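Local coordinates for protein soluble lytic murein transglycosylase (Escherichia coli, PDB 1QSA) that cleaves the glycosidic bonds between N-acetylmuramic acid and N-acetylglucosamine in peptidoglycan, forming a 1,6-anhydro bond in the muramic acid product, at residues 104-109 with 134-139; 155-160 with 174-179; 464-469 with 532-537; 479-484 with 492-497. All coordinates share one frame; numbering follows the deposited sequence.

Contact 1 of 4, residues 104-109 with 134-139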
loop_
_atom_site.group_PDB
_atom_site.type_symbol
_atom_site.label_atom_id
_atom_site.label_comp_id
_atom_site.label_asym_id
_atom_site.label_seq_id
_atom_site.Cartn_x
_atom_site.Cartn_y
_atom_site.Cartn_z
ATOM N N ALA A 104 -19.723 10.176 8.252
ATOM C CA ALA A 104 -20.963 9.830 8.960
ATOM C C ALA A 104 -20.797 10.044 10.473
ATOM O O ALA A 104 -21.744 10.458 11.147
ATOM C CB ALA A 104 -21.375 8.377 8.667
ATOM N N GLN A 105 -19.602 9.785 11.011
ATOM C CA GLN A 105 -19.361 9.976 12.447
ATOM C C GLN A 105 -19.430 11.461 12.800
ATOM O O GLN A 105 -19.984 11.828 13.842
ATOM C CB GLN A 105 -18.014 9.379 12.846
ATOM C CG GLN A 105 -18.021 7.848 12.797
ATOM C CD GLN A 105 -16.627 7.255 12.873
ATOM O OE1 GLN A 105 -15.645 7.967 13.091
ATOM N NE2 GLN A 105 -16.539 5.938 12.715
ATOM N N CYS A 106 -18.877 12.305 11.927
ATOM C CA CYS A 106 -18.920 13.756 12.127
ATOM C C CYS A 106 -20.387 14.182 12.233
ATOM O O CYS A 106 -20.769 14.957 13.105
ATOM C CB CYS A 106 -18.310 14.492 10.940
ATOM S SG CYS A 106 -16.531 14.221 10.643
ATOM N N ASN A 107 -21.213 13.655 11.341
ATOM C CA ASN A 107 -22.628 14.003 11.339
ATOM C C ASN A 107 -23.396 13.424 12.530
ATOM O O ASN A 107 -24.299 14.070 13.077
ATOM C CB ASN A 107 -23.260 13.595 10.005
ATOM C CG ASN A 107 -22.872 14.542 8.879
ATOM O OD1 ASN A 107 -22.840 15.763 9.069
ATOM N ND2 ASN A 107 -22.601 13.995 7.704
ATOM N N TYR A 108 -22.999 12.227 12.955
ATOM C CA TYR A 108 -23.614 11.552 14.098
ATOM C C TYR A 108 -23.405 12.393 15.361
ATOM O O TYR A 108 -24.352 12.631 16.127
ATOM C CB TYR A 108 -22.975 10.171 14.268
ATOM C CG TYR A 108 -23.390 9.407 15.510
ATOM C CD1 TYR A 108 -24.547 8.612 15.512
ATOM C CD2 TYR A 108 -22.609 9.435 16.672
ATOM C CE1 TYR A 108 -24.911 7.859 16.636
ATOM C CE2 TYR A 108 -22.967 8.684 17.808
ATOM C CZ TYR A 108 -24.115 7.896 17.777
ATOM O OH TYR A 108 -24.436 7.123 18.878
ATOM N N TYR A 109 -22.166 12.829 15.594
ATOM C CA TYR A 109 -21.897 13.649 16.773
ATOM C C TYR A 109 -22.519 15.031 16.704
ATOM O O TYR A 109 -22.958 15.550 17.725
ATOM C CB TYR A 109 -20.409 13.672 17.098
ATOM C CG TYR A 109 -19.989 12.318 17.600
ATOM C CD1 TYR A 109 -20.505 11.825 18.804
ATOM C CD2 TYR A 109 -19.145 11.500 16.856
ATOM C CE1 TYR A 109 -20.193 10.563 19.250
ATOM C CE2 TYR A 109 -18.826 10.211 17.299
ATOM C CZ TYR A 109 -19.355 9.759 18.498
ATOM O OH TYR A 109 -19.041 8.508 18.964
ATOM N N SER A 134 -6.450 15.853 7.442
ATOM C CA SER A 134 -7.575 16.747 7.204
ATOM C C SER A 134 -8.806 15.847 7.198
ATOM O O SER A 134 -8.845 14.843 6.482
ATOM C CB SER A 134 -7.443 17.450 5.855
ATOM O OG SER A 134 -6.426 18.439 5.915
ATOM N N GLN A 135 -9.772 16.184 8.044
ATOM C CA GLN A 135 -11.014 15.418 8.192
ATOM C C GLN A 135 -12.122 15.911 7.246
ATOM O O GLN A 135 -11.987 16.963 6.622
ATOM C CB GLN A 135 -11.469 15.493 9.660
ATOM C CG GLN A 135 -10.534 14.792 10.636
ATOM C CD GLN A 135 -10.649 13.270 10.569
ATOM O OE1 GLN A 135 -10.557 12.666 9.495
ATOM N NE2 GLN A 135 -10.886 12.650 11.716
ATOM N N PRO A 136 -13.227 15.145 7.114
ATOM C CA PRO A 136 -14.314 15.572 6.222
ATOM C C PRO A 136 -14.835 16.977 6.537
ATOM O O PRO A 136 -14.836 17.410 7.694
ATOM C CB PRO A 136 -15.405 14.511 6.460
ATOM C CG PRO A 136 -14.614 13.273 6.764
ATOM C CD PRO A 136 -13.498 13.810 7.678
ATOM N N ASN A 137 -15.295 17.670 5.496
ATOM C CA ASN A 137 -15.850 19.016 5.639
ATOM C C ASN A 137 -17.015 18.968 6.633
ATOM O O ASN A 137 -17.261 19.939 7.347
ATOM C CB ASN A 137 -16.304 19.550 4.270
ATOM C CG ASN A 137 -16.918 20.941 4.350
ATOM O OD1 ASN A 137 -18.059 21.131 3.961
ATOM N ND2 ASN A 137 -16.162 21.916 4.849
ATOM N N ALA A 138 -17.684 17.814 6.715
ATOM C CA ALA A 138 -18.811 17.616 7.641
ATOM C C ALA A 138 -18.430 17.844 9.114
ATOM O O ALA A 138 -19.279 18.170 9.942
ATOM C CB ALA A 138 -19.395 16.207 7.470
ATOM N N CYS A 139 -17.161 17.616 9.452
ATOM C CA CYS A 139 -16.703 17.803 10.825
ATOM C C CYS A 139 -16.505 19.257 11.211
ATOM O O CYS A 139 -16.450 19.576 12.404
ATOM C CB CYS A 139 -15.401 17.017 11.085
ATOM S SG CYS A 139 -15.640 15.449 12.004
#
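Cys106, within helix 102-114, and Cys139, near the start of helix 138-148, bring their CA atoms to 4.8 Å of each other, the nearest CA pair of the two segments. A disulfide spans this gap: Cys106 SG and Cys139 SG lie 2.0 Å apart, and the torsion about the S-S bond, -92°, gives the bridge a left-handed twist near the relaxed value. On the helix 102-114 side SG is anti to the carbonyl carbon (chi1 -65°), which turns it out of the helix toward the incoming chain. Cys139 reaches it with a chi1 of -102°, away from a fully staggered position. The link sits in the alpha-superhelix of this periplasmic enzyme, where it ties helix 102-114 to the start of helix 138-148; helix 118-129 comes between them in the chain, and its Leu128 packs on Cys139. Around the sulfurs the packing is apolar. Cys106 CB lies 4.0 Å from Ala138 CB, and Pro136 CD approaches Cys106 SG more loosely, at 4.3 Å. The methyl of Ala138 also rests against the amide of Asn107, with CB 3.8 Å from OD1 and 3.9 Å from ND2. This amide is held by polar partners beyond the two segments: OD1 accepts from Lys141 NZ, and ND2 donates to Asn80 OD1 of helix 69-84. Lys141 NZ also bonds Ala138 O, so one lysine spans both sides of the contact. Cys139 N, in turn, donates to Pro136 O at 2.9 Å, curling the chain from Pro136 into the half-cystine.

Contact 2 of 4, residues 155-160 with 174-179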
loop_
_atom_site.group_PDB
_atom_site.type_symbol
_atom_site.label_atom_id
_atom_site.label_comp_id
_atom_site.label_asym_id
_atom_site.label_seq_id
_atom_site.Cartn_x
_atom_site.Cartn_y
_atom_site.Cartn_z
ATOM N N LEU A 155 -5.240 22.653 25.195
ATOM C CA LEU A 155 -4.129 21.734 24.964
ATOM C C LEU A 155 -4.453 20.776 23.817
ATOM O O LEU A 155 -3.548 20.332 23.115
ATOM C CB LEU A 155 -3.781 20.928 26.220
ATOM C CG LEU A 155 -3.058 21.655 27.361
ATOM C CD1 LEU A 155 -2.832 20.662 28.505
ATOM C CD2 LEU A 155 -1.730 22.240 26.886
ATOM N N ALA A 156 -5.738 20.446 23.639
ATOM C CA ALA A 156 -6.151 19.553 22.552
ATOM C C ALA A 156 -6.013 20.294 21.223
ATOM O O ALA A 156 -5.684 19.690 20.196
ATOM C CB ALA A 156 -7.599 19.081 22.752
ATOM N N TYR A 157 -6.239 21.606 21.251
ATOM C CA TYR A 157 -6.120 22.436 20.054
ATOM C C TYR A 157 -4.653 22.457 19.616
ATOM O O TYR A 157 -4.326 22.168 18.459
ATOM C CB TYR A 157 -6.600 23.870 20.327
ATOM C CG TYR A 157 -6.810 24.685 19.066
ATOM C CD1 TYR A 157 -5.729 25.272 18.392
ATOM C CD2 TYR A 157 -8.083 24.822 18.514
ATOM C CE1 TYR A 157 -5.915 25.967 17.198
ATOM C CE2 TYR A 157 -8.282 25.517 17.312
ATOM C CZ TYR A 157 -7.193 26.083 16.663
ATOM O OH TYR A 157 -7.393 26.740 15.477
ATOM N N LEU A 158 -3.765 22.728 20.569
ATOM C CA LEU A 158 -2.333 22.788 20.289
ATOM C C LEU A 158 -1.796 21.417 19.849
ATOM O O LEU A 158 -0.938 21.334 18.962
ATOM C CB LEU A 158 -1.588 23.303 21.527
ATOM C CG LEU A 158 -0.220 23.931 21.269
ATOM C CD1 LEU A 158 -0.350 25.132 20.323
ATOM C CD2 LEU A 158 0.389 24.351 22.603
ATOM N N GLU A 159 -2.339 20.343 20.423
ATOM C CA GLU A 159 -1.936 18.982 20.064
ATOM C C GLU A 159 -2.245 18.664 18.596
ATOM O O GLU A 159 -1.471 17.973 17.925
ATOM C CB GLU A 159 -2.615 17.968 20.994
ATOM C CG GLU A 159 -2.449 16.495 20.599
ATOM C CD GLU A 159 -1.004 16.003 20.599
ATOM O OE1 GLU A 159 -0.096 16.754 21.032
ATOM O OE2 GLU A 159 -0.779 14.852 20.159
ATOM N N ARG A 160 -3.376 19.151 18.086
ATOM C CA ARG A 160 -3.677 18.892 16.687
ATOM C C ARG A 160 -2.673 19.601 15.775
ATOM O O ARG A 160 -2.344 19.085 14.702
ATOM C CB ARG A 160 -5.113 19.281 16.307
ATOM C CG ARG A 160 -5.453 18.746 14.920
ATOM C CD ARG A 160 -6.899 18.971 14.498
ATOM N NE ARG A 160 -7.162 18.234 13.266
ATOM C CZ ARG A 160 -8.117 18.526 12.391
ATOM N NH1 ARG A 160 -8.916 19.568 12.595
ATOM N NH2 ARG A 160 -8.257 17.778 11.297
ATOM N N THR A 174 -1.350 25.848 9.371
ATOM C CA THR A 174 -1.608 27.252 9.133
ATOM C C THR A 174 -3.050 27.657 9.443
ATOM O O THR A 174 -3.273 28.692 10.073
ATOM C CB THR A 174 -1.171 27.633 7.706
ATOM O OG1 THR A 174 0.265 27.690 7.680
ATOM C CG2 THR A 174 -1.749 28.972 7.281
ATOM N N VAL A 175 -4.025 26.849 9.019
ATOM C CA VAL A 175 -5.429 27.157 9.302
ATOM C C VAL A 175 -5.677 27.174 10.820
ATOM O O VAL A 175 -6.324 28.094 11.338
ATOM C CB VAL A 175 -6.397 26.139 8.620
ATOM C CG1 VAL A 175 -7.838 26.296 9.150
ATOM C CG2 VAL A 175 -6.393 26.359 7.123
ATOM N N LEU A 176 -5.133 26.186 11.526
ATOM C CA LEU A 176 -5.310 26.088 12.973
ATOM C C LEU A 176 -4.662 27.274 13.693
ATOM O O LEU A 176 -5.287 27.898 14.552
ATOM C CB LEU A 176 -4.747 24.761 13.495
ATOM C CG LEU A 176 -5.510 23.486 13.084
ATOM C CD1 LEU A 176 -4.781 22.255 13.571
ATOM C CD2 LEU A 176 -6.929 23.507 13.642
ATOM N N ALA A 177 -3.436 27.612 13.304
ATOM C CA ALA A 177 -2.726 28.728 13.924
ATOM C C ALA A 177 -3.402 30.064 13.602
ATOM O O ALA A 177 -3.360 30.992 14.411
ATOM C CB ALA A 177 -1.250 28.741 13.510
ATOM N N GLY A 178 -4.030 30.152 12.430
ATOM C CA GLY A 178 -4.735 31.372 12.053
ATOM C C GLY A 178 -5.957 31.612 12.937
ATOM O O GLY A 178 -6.408 32.744 13.079
ATOM N N GLN A 179 -6.498 30.542 13.516
ATOM C CA GLN A 179 -7.663 30.625 14.407
ATOM C C GLN A 179 -7.234 30.276 15.840
ATOM O O GLN A 179 -8.032 29.802 16.633
ATOM C CB GLN A 179 -8.743 29.621 13.959
ATOM C CG GLN A 179 -9.096 29.646 12.467
ATOM C CD GLN A 179 -9.991 28.482 12.042
ATOM O OE1 GLN A 179 -10.504 27.734 12.872
ATOM N NE2 GLN A 179 -10.180 28.332 10.739
#
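Tyr157 reaches from helix 154-166 to the last turn of helix 170-178, where its hydroxyl OH donates to Leu176 O at 2.6 Å. CG is anti to the backbone N (chi1 -166°), and the ring, reaching toward helix 170-178, meets this oxygen at its edge. The bond lies in the carbonyl plane on a lone pair, with a C=O...donor angle of 116°. Leu176 O also takes the N-H of Gln179, so two donors grip an acceptor close to the helix end. Leu176 fills the tight, buried part of the interface with both its methyls. Leu176 CD2 packs on Tyr157 CZ at 4.0 Å, while CD1 lies 3.8 Å from Arg160 CG, the leucine and arginine side chains crossing at about a right angle. The extended Arg160 chain continues past the leucine to bond Thr131 O through NE and Lys133 O through NH2, and it makes a cation-pi contact with Trp129. The other side of the contact is looser. There the exposed Gln179 lies by the phenol tip, CB 3.5 Å from Tyr157 OH, and its side chain is modelled in two conformers. The axes of the short segments 155-160 and 174-178 approach to 10.3 Å, their N-to-C directions 151° apart. Such a near-antiparallel pair, formed by helices that follow one another in the chain, is the helical hairpin from which an alpha-superhelix is built.

Contact 3 of 4, residues 464-469 with 532-537. With SO4 (sulfate ion), chain L.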
loop_
_atom_site.group_PDB
_atom_site.type_symbol
_atom_site.label_atom_id
_atom_site.label_comp_id
_atom_site.label_asym_id
_atom_site.label_seq_id
_atom_site.Cartn_x
_atom_site.Cartn_y
_atom_site.Cartn_z
ATOM N N LYS A 464 8.821 -12.675 -27.824
ATOM C CA LYS A 464 9.658 -11.774 -27.030
ATOM C C LYS A 464 10.722 -12.567 -26.283
ATOM O O LYS A 464 10.672 -13.790 -26.258
ATOM C CB LYS A 464 8.783 -11.006 -26.034
ATOM C CG LYS A 464 7.692 -10.188 -26.708
ATOM C CD LYS A 464 6.881 -9.421 -25.685
ATOM C CE LYS A 464 5.899 -8.454 -26.345
ATOM N NZ LYS A 464 4.836 -9.152 -27.145
ATOM N N GLU A 465 11.710 -11.881 -25.717
ATOM C CA GLU A 465 12.749 -12.561 -24.955
ATOM C C GLU A 465 12.380 -12.753 -23.480
ATOM O O GLU A 465 12.887 -13.660 -22.826
ATOM C CB GLU A 465 14.065 -11.793 -25.067
ATOM C CG GLU A 465 14.513 -11.570 -26.514
ATOM C CD GLU A 465 15.624 -10.554 -26.619
ATOM O OE1 GLU A 465 15.349 -9.353 -26.429
ATOM O OE2 GLU A 465 16.786 -10.957 -26.877
ATOM N N ILE A 466 11.514 -11.893 -22.949
ATOM C CA ILE A 466 11.071 -12.049 -21.561
ATOM C C ILE A 466 10.372 -13.402 -21.408
ATOM O O ILE A 466 9.566 -13.793 -22.263
ATOM C CB ILE A 466 10.061 -10.923 -21.112
ATOM C CG1 ILE A 466 8.927 -10.744 -22.138
ATOM C CG2 ILE A 466 10.815 -9.613 -20.833
ATOM C CD1 ILE A 466 7.746 -9.923 -21.588
ATOM N N PRO A 467 10.749 -14.185 -20.384
ATOM C CA PRO A 467 10.107 -15.492 -20.177
ATOM C C PRO A 467 8.627 -15.332 -19.794
ATOM O O PRO A 467 8.242 -14.348 -19.154
ATOM C CB PRO A 467 10.890 -16.072 -18.998
ATOM C CG PRO A 467 12.233 -15.443 -19.117
ATOM C CD PRO A 467 11.892 -14.003 -19.478
ATOM N N GLN A 468 7.796 -16.291 -20.185
ATOM C CA GLN A 468 6.373 -16.244 -19.815
ATOM C C GLN A 468 6.226 -16.171 -18.286
ATOM O O GLN A 468 5.449 -15.372 -17.772
ATOM C CB GLN A 468 5.634 -17.475 -20.331
ATOM C CG GLN A 468 4.121 -17.389 -20.095
ATOM C CD GLN A 468 3.409 -18.688 -20.404
ATOM O OE1 GLN A 468 3.825 -19.434 -21.289
ATOM N NE2 GLN A 468 2.333 -18.967 -19.677
ATOM N N SER A 469 6.992 -16.992 -17.570
ATOM C CA SER A 469 6.958 -17.028 -16.108
ATOM C C SER A 469 7.264 -15.656 -15.504
ATOM O O SER A 469 6.647 -15.247 -14.518
ATOM C CB SER A 469 7.964 -18.070 -15.587
ATOM O OG SER A 469 9.305 -17.692 -15.894
ATOM N N SER A 532 4.871 -5.738 -23.750
ATOM C CA SER A 532 5.661 -4.914 -24.659
ATOM C C SER A 532 6.596 -3.980 -23.870
ATOM O O SER A 532 7.802 -3.970 -24.113
ATOM C CB SER A 532 4.774 -4.119 -25.615
ATOM O OG SER A 532 4.233 -4.982 -26.601
ATOM N N TYR A 533 6.072 -3.274 -22.866
ATOM C CA TYR A 533 6.941 -2.383 -22.087
ATOM C C TYR A 533 7.980 -3.189 -21.301
ATOM O O TYR A 533 9.159 -2.815 -21.236
ATOM C CB TYR A 533 6.130 -1.501 -21.138
ATOM C CG TYR A 533 6.988 -0.427 -20.486
ATOM C CD1 TYR A 533 7.575 0.582 -21.256
ATOM C CD2 TYR A 533 7.298 -0.486 -19.127
ATOM C CE1 TYR A 533 8.470 1.502 -20.683
ATOM C CE2 TYR A 533 8.193 0.435 -18.546
ATOM C CZ TYR A 533 8.773 1.412 -19.331
ATOM O OH TYR A 533 9.714 2.265 -18.778
ATOM N N LEU A 534 7.549 -4.316 -20.733
ATOM C CA LEU A 534 8.457 -5.168 -19.960
ATOM C C LEU A 534 9.590 -5.676 -20.854
ATOM O O LEU A 534 10.760 -5.653 -20.458
ATOM C CB LEU A 534 7.672 -6.328 -19.343
ATOM C CG LEU A 534 8.434 -7.219 -18.345
ATOM C CD1 LEU A 534 8.942 -6.397 -17.158
ATOM C CD2 LEU A 534 7.528 -8.353 -17.882
ATOM N N GLN A 535 9.254 -6.069 -22.083
ATOM C CA GLN A 535 10.262 -6.532 -23.043
ATOM C C GLN A 535 11.223 -5.379 -23.384
ATOM O O GLN A 535 12.432 -5.582 -23.508
ATOM C CB GLN A 535 9.575 -7.053 -24.319
ATOM C CG GLN A 535 10.513 -7.272 -25.515
ATOM C CD GLN A 535 11.628 -8.269 -25.269
ATOM O OE1 GLN A 535 11.473 -9.241 -24.531
ATOM N NE2 GLN A 535 12.760 -8.043 -25.923
ATOM N N TYR A 536 10.687 -4.163 -23.485
ATOM C CA TYR A 536 11.499 -2.988 -23.782
ATOM C C TYR A 536 12.571 -2.773 -22.706
ATOM O O TYR A 536 13.755 -2.673 -23.034
ATOM C CB TYR A 536 10.613 -1.739 -23.922
ATOM C CG TYR A 536 11.375 -0.424 -23.907
ATOM C CD1 TYR A 536 12.304 -0.106 -24.896
ATOM C CD2 TYR A 536 11.172 0.495 -22.881
ATOM C CE1 TYR A 536 13.017 1.114 -24.855
ATOM C CE2 TYR A 536 11.871 1.697 -22.835
ATOM C CZ TYR A 536 12.782 2.000 -23.817
ATOM O OH TYR A 536 13.436 3.213 -23.761
ATOM N N VAL A 537 12.177 -2.727 -21.434
ATOM C CA VAL A 537 13.176 -2.520 -20.377
ATOM C C VAL A 537 14.092 -3.743 -20.215
ATOM O O VAL A 537 15.258 -3.610 -19.845
ATOM C CB VAL A 537 12.556 -2.052 -19.019
ATOM C CG1 VAL A 537 11.928 -0.656 -19.179
ATOM C CG2 VAL A 537 11.542 -3.041 -18.502
HETATM S S SO4 L . 9.596 -19.031 -22.270
HETATM O O1 SO4 L . 8.513 -18.037 -22.173
HETATM O O2 SO4 L . 9.867 -19.611 -20.944
HETATM O O3 SO4 L . 9.198 -20.107 -23.195
HETATM O O4 SO4 L . 10.824 -18.385 -22.770
HETATM O O HOH W 1 2.765 -7.364 -26.950
#
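Gln535, on helix 523-540 of the lysozyme-like Slt domain, clamps the loop that leads into helix 468-479. Gln535 OE1 accepts two backbone N-H groups: Ile466 N at 3.1 Å comes nearly along the C=O axis (170°), whereas Glu465 N at 2.9 Å stands well above the carbonyl plane. Gln535 NE2 completes the amide, donating in its own plane to the anti lone pair of Glu465 OE1 at 2.9 Å; because Glu465 has two modelled conformers, this bond is less certain. A bend at chi2 (60°) turns Gln535 CD toward the loop. An alanine in its place would probably leave both loop N-H groups without their acceptor and Glu465 OE1 without the N-H of this amide. Beside these bonds, Ile466 CD1 packs on Leu534 CD2 at 4.0 Å. Lys464 NZ bonds Tyr460 O and a water at 2.7 Å; that water also meets Ser532 OG, itself bonded to Asn528 O, though Ser532 has two modelled conformers, so this link is less certain. Pro467 is the N-cap of the next helix, and Gln468 N in its first turn donates to O1 of a sulfate, probably from the crystallisation liquor, at 2.7 Å.

Contact 4 of 4, residues 479-484 with 492-497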
loop_
_atom_site.group_PDB
_atom_site.type_symbol
_atom_site.label_atom_id
_atom_site.label_comp_id
_atom_site.label_asym_id
_atom_site.label_seq_id
_atom_site.Cartn_x
_atom_site.Cartn_y
_atom_site.Cartn_z
ATOM N N SER A 479 -0.906 -6.673 -9.618
ATOM C CA SER A 479 -2.356 -6.683 -9.404
ATOM C C SER A 479 -2.953 -7.798 -8.564
ATOM O O SER A 479 -4.171 -7.781 -8.316
ATOM C CB SER A 479 -3.028 -6.767 -10.770
ATOM O OG SER A 479 -2.732 -8.027 -11.356
ATOM N N ALA A 480 -2.138 -8.778 -8.181
ATOM C CA ALA A 480 -2.635 -9.940 -7.440
ATOM C C ALA A 480 -3.765 -10.586 -8.268
ATOM O O ALA A 480 -4.734 -11.153 -7.744
ATOM C CB ALA A 480 -3.099 -9.570 -6.020
ATOM N N TRP A 481 -3.590 -10.501 -9.584
ATOM C CA TRP A 481 -4.498 -11.049 -10.583
ATOM C C TRP A 481 -5.877 -10.415 -10.759
ATOM O O TRP A 481 -6.734 -11.003 -11.412
ATOM C CB TRP A 481 -4.611 -12.572 -10.452
ATOM C CG TRP A 481 -3.297 -13.279 -10.713
ATOM C CD1 TRP A 481 -2.609 -14.099 -9.854
ATOM C CD2 TRP A 481 -2.511 -13.193 -11.905
ATOM N NE1 TRP A 481 -1.440 -14.519 -10.443
ATOM C CE2 TRP A 481 -1.351 -13.980 -11.701
ATOM C CE3 TRP A 481 -2.676 -12.524 -13.130
ATOM C CZ2 TRP A 481 -0.357 -14.113 -12.675
ATOM C CZ3 TRP A 481 -1.687 -12.655 -14.103
ATOM C CH2 TRP A 481 -0.536 -13.448 -13.865
ATOM N N ASN A 482 -6.107 -9.226 -10.197
ATOM C CA ASN A 482 -7.402 -8.564 -10.418
ATOM C C ASN A 482 -7.213 -7.670 -11.657
ATOM O O ASN A 482 -6.495 -6.672 -11.596
ATOM C CB ASN A 482 -7.784 -7.732 -9.193
ATOM C CG ASN A 482 -9.047 -6.921 -9.402
ATOM O OD1 ASN A 482 -9.626 -6.917 -10.485
ATOM N ND2 ASN A 482 -9.486 -6.243 -8.353
ATOM N N PRO A 483 -7.858 -8.013 -12.795
ATOM C CA PRO A 483 -7.719 -7.221 -14.026
ATOM C C PRO A 483 -8.385 -5.847 -14.016
ATOM O O PRO A 483 -8.137 -5.038 -14.909
ATOM C CB PRO A 483 -8.364 -8.120 -15.093
ATOM C CG PRO A 483 -9.436 -8.837 -14.333
ATOM C CD PRO A 483 -8.789 -9.146 -12.984
ATOM N N LYS A 484 -9.223 -5.597 -13.012
ATOM C CA LYS A 484 -9.969 -4.344 -12.923
ATOM C C LYS A 484 -9.439 -3.348 -11.897
ATOM O O LYS A 484 -9.995 -2.253 -11.752
ATOM C CB LYS A 484 -11.443 -4.665 -12.615
ATOM C CG LYS A 484 -12.045 -5.744 -13.521
ATOM C CD LYS A 484 -12.026 -5.328 -14.981
ATOM C CE LYS A 484 -12.529 -6.441 -15.901
ATOM N NZ LYS A 484 -12.499 -5.991 -17.329
ATOM N N SER A 492 -3.277 0.926 -14.076
ATOM C CA SER A 492 -4.414 0.080 -14.386
ATOM C C SER A 492 -4.196 -1.376 -14.750
ATOM O O SER A 492 -3.259 -1.720 -15.478
ATOM C CB SER A 492 -5.219 0.724 -15.514
ATOM O OG SER A 492 -5.718 1.998 -15.135
ATOM N N GLY A 493 -5.124 -2.204 -14.276
ATOM C CA GLY A 493 -5.134 -3.604 -14.641
ATOM C C GLY A 493 -4.075 -4.560 -14.159
ATOM O O GLY A 493 -3.317 -4.260 -13.236
ATOM N N LEU A 494 -3.980 -5.676 -14.882
ATOM C CA LEU A 494 -3.096 -6.781 -14.511
ATOM C C LEU A 494 -1.654 -6.425 -14.296
ATOM O O LEU A 494 -1.048 -6.882 -13.331
ATOM C CB LEU A 494 -3.193 -7.924 -15.526
ATOM C CG LEU A 494 -4.529 -8.686 -15.575
ATOM C CD1 LEU A 494 -4.487 -9.666 -16.747
ATOM C CD2 LEU A 494 -4.815 -9.407 -14.244
ATOM N N MET A 495 -1.129 -5.554 -15.151
ATOM C CA MET A 495 0.273 -5.163 -15.037
ATOM C C MET A 495 0.452 -3.724 -14.558
ATOM O O MET A 495 1.552 -3.170 -14.624
ATOM C CB MET A 495 1.006 -5.460 -16.351
ATOM C CG MET A 495 0.947 -6.956 -16.680
ATOM S SD MET A 495 1.845 -7.443 -18.151
ATOM C CE MET A 495 3.550 -7.261 -17.566
ATOM N N GLN A 496 -0.639 -3.160 -14.022
ATOM C CA GLN A 496 -0.652 -1.813 -13.447
ATOM C C GLN A 496 0.055 -0.788 -14.318
ATOM O O GLN A 496 1.013 -0.121 -13.905
ATOM C CB GLN A 496 -0.080 -1.862 -12.023
ATOM C CG GLN A 496 -1.046 -2.525 -11.013
ATOM C CD GLN A 496 -2.234 -1.638 -10.722
ATOM O OE1 GLN A 496 -2.141 -0.701 -9.927
ATOM N NE2 GLN A 496 -3.345 -1.896 -11.394
ATOM N N ILE A 497 -0.452 -0.688 -15.536
ATOM C CA ILE A 497 0.082 0.198 -16.556
ATOM C C ILE A 497 -0.465 1.614 -16.413
ATOM O O ILE A 497 -1.675 1.811 -16.325
ATOM C CB ILE A 497 -0.281 -0.346 -17.952
ATOM C CG1 ILE A 497 0.271 -1.771 -18.122
ATOM C CG2 ILE A 497 0.355 0.524 -19.034
ATOM C CD1 ILE A 497 -0.260 -2.467 -19.377
HETATM O O HOH W 2 -6.236 -5.701 -16.995
#
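The loop following Glu478, the predicted active-site residue at the end of helix 468-479, folds back so that Ser479, Trp481 and Pro483 pack on Leu494, which also touches Asn526 and Ile527 of helix 523-540. A type I' turn from Ser479 to Asn482 reverses the chain after the helix. Leu494 does most of the touching with CD2, which lies 3.6 Å from Pro483 CA and meets the edge of the Trp481 indole near its plane, 3.9 Å from CE3. The leucine and proline side chains lie alongside each other, pointing the same way. Ser479 OG, anti to neither backbone neighbour (chi1 66°), sits 2.8 Å from Leu494 O and also within hydrogen-bonding reach of Ala475 O. An alanine at Leu494 would probably open a gap between the Pro483 ring and the Trp481 edge, leaving the turn less firmly packed. Between the backbones, Gly493 CA makes a CA-H...O contact of 3.3 Å with Pro483 O. A water joins Pro483 O (2.9 Å) to Leu494 N (3.1 Å). Gln496 NE2 donates almost straight (176°) to a lone pair of Gly493 O, 3.0 Å away, folding that side chain back over its own turn, where it touches Glu478. Gln496 and Ile497 face Ser492 in a G1 beta bulge. Residues 493-496 read Gly-Leu-Met-Gln, a signature motif of the Slt-type lytic transglycosylase domain, here packed against the loop that follows the predicted active-site glutamate.

From the N terminus, contact 1 closes a loop of 24 residues that includes helix 118-129, and contact 2 then closes a 13-residue hairpin between successive helices. The two lie in series along the alpha-superhelix and touch where Gln135 and Ser134 pack on Arg160. Far along the chain, contact 3 closes a 62-residue loop within the Slt domain, joining the entrance to helix 468-479 with helix 523-540. Contact 4 is nested inside that loop, between helix 468-479 and helix 499-509, and Met495 CE packs on Leu534 CD2 to connect the pair. Centres of contacts 1 and 3 are about 48 Å apart, on opposite sides of the chain's centre.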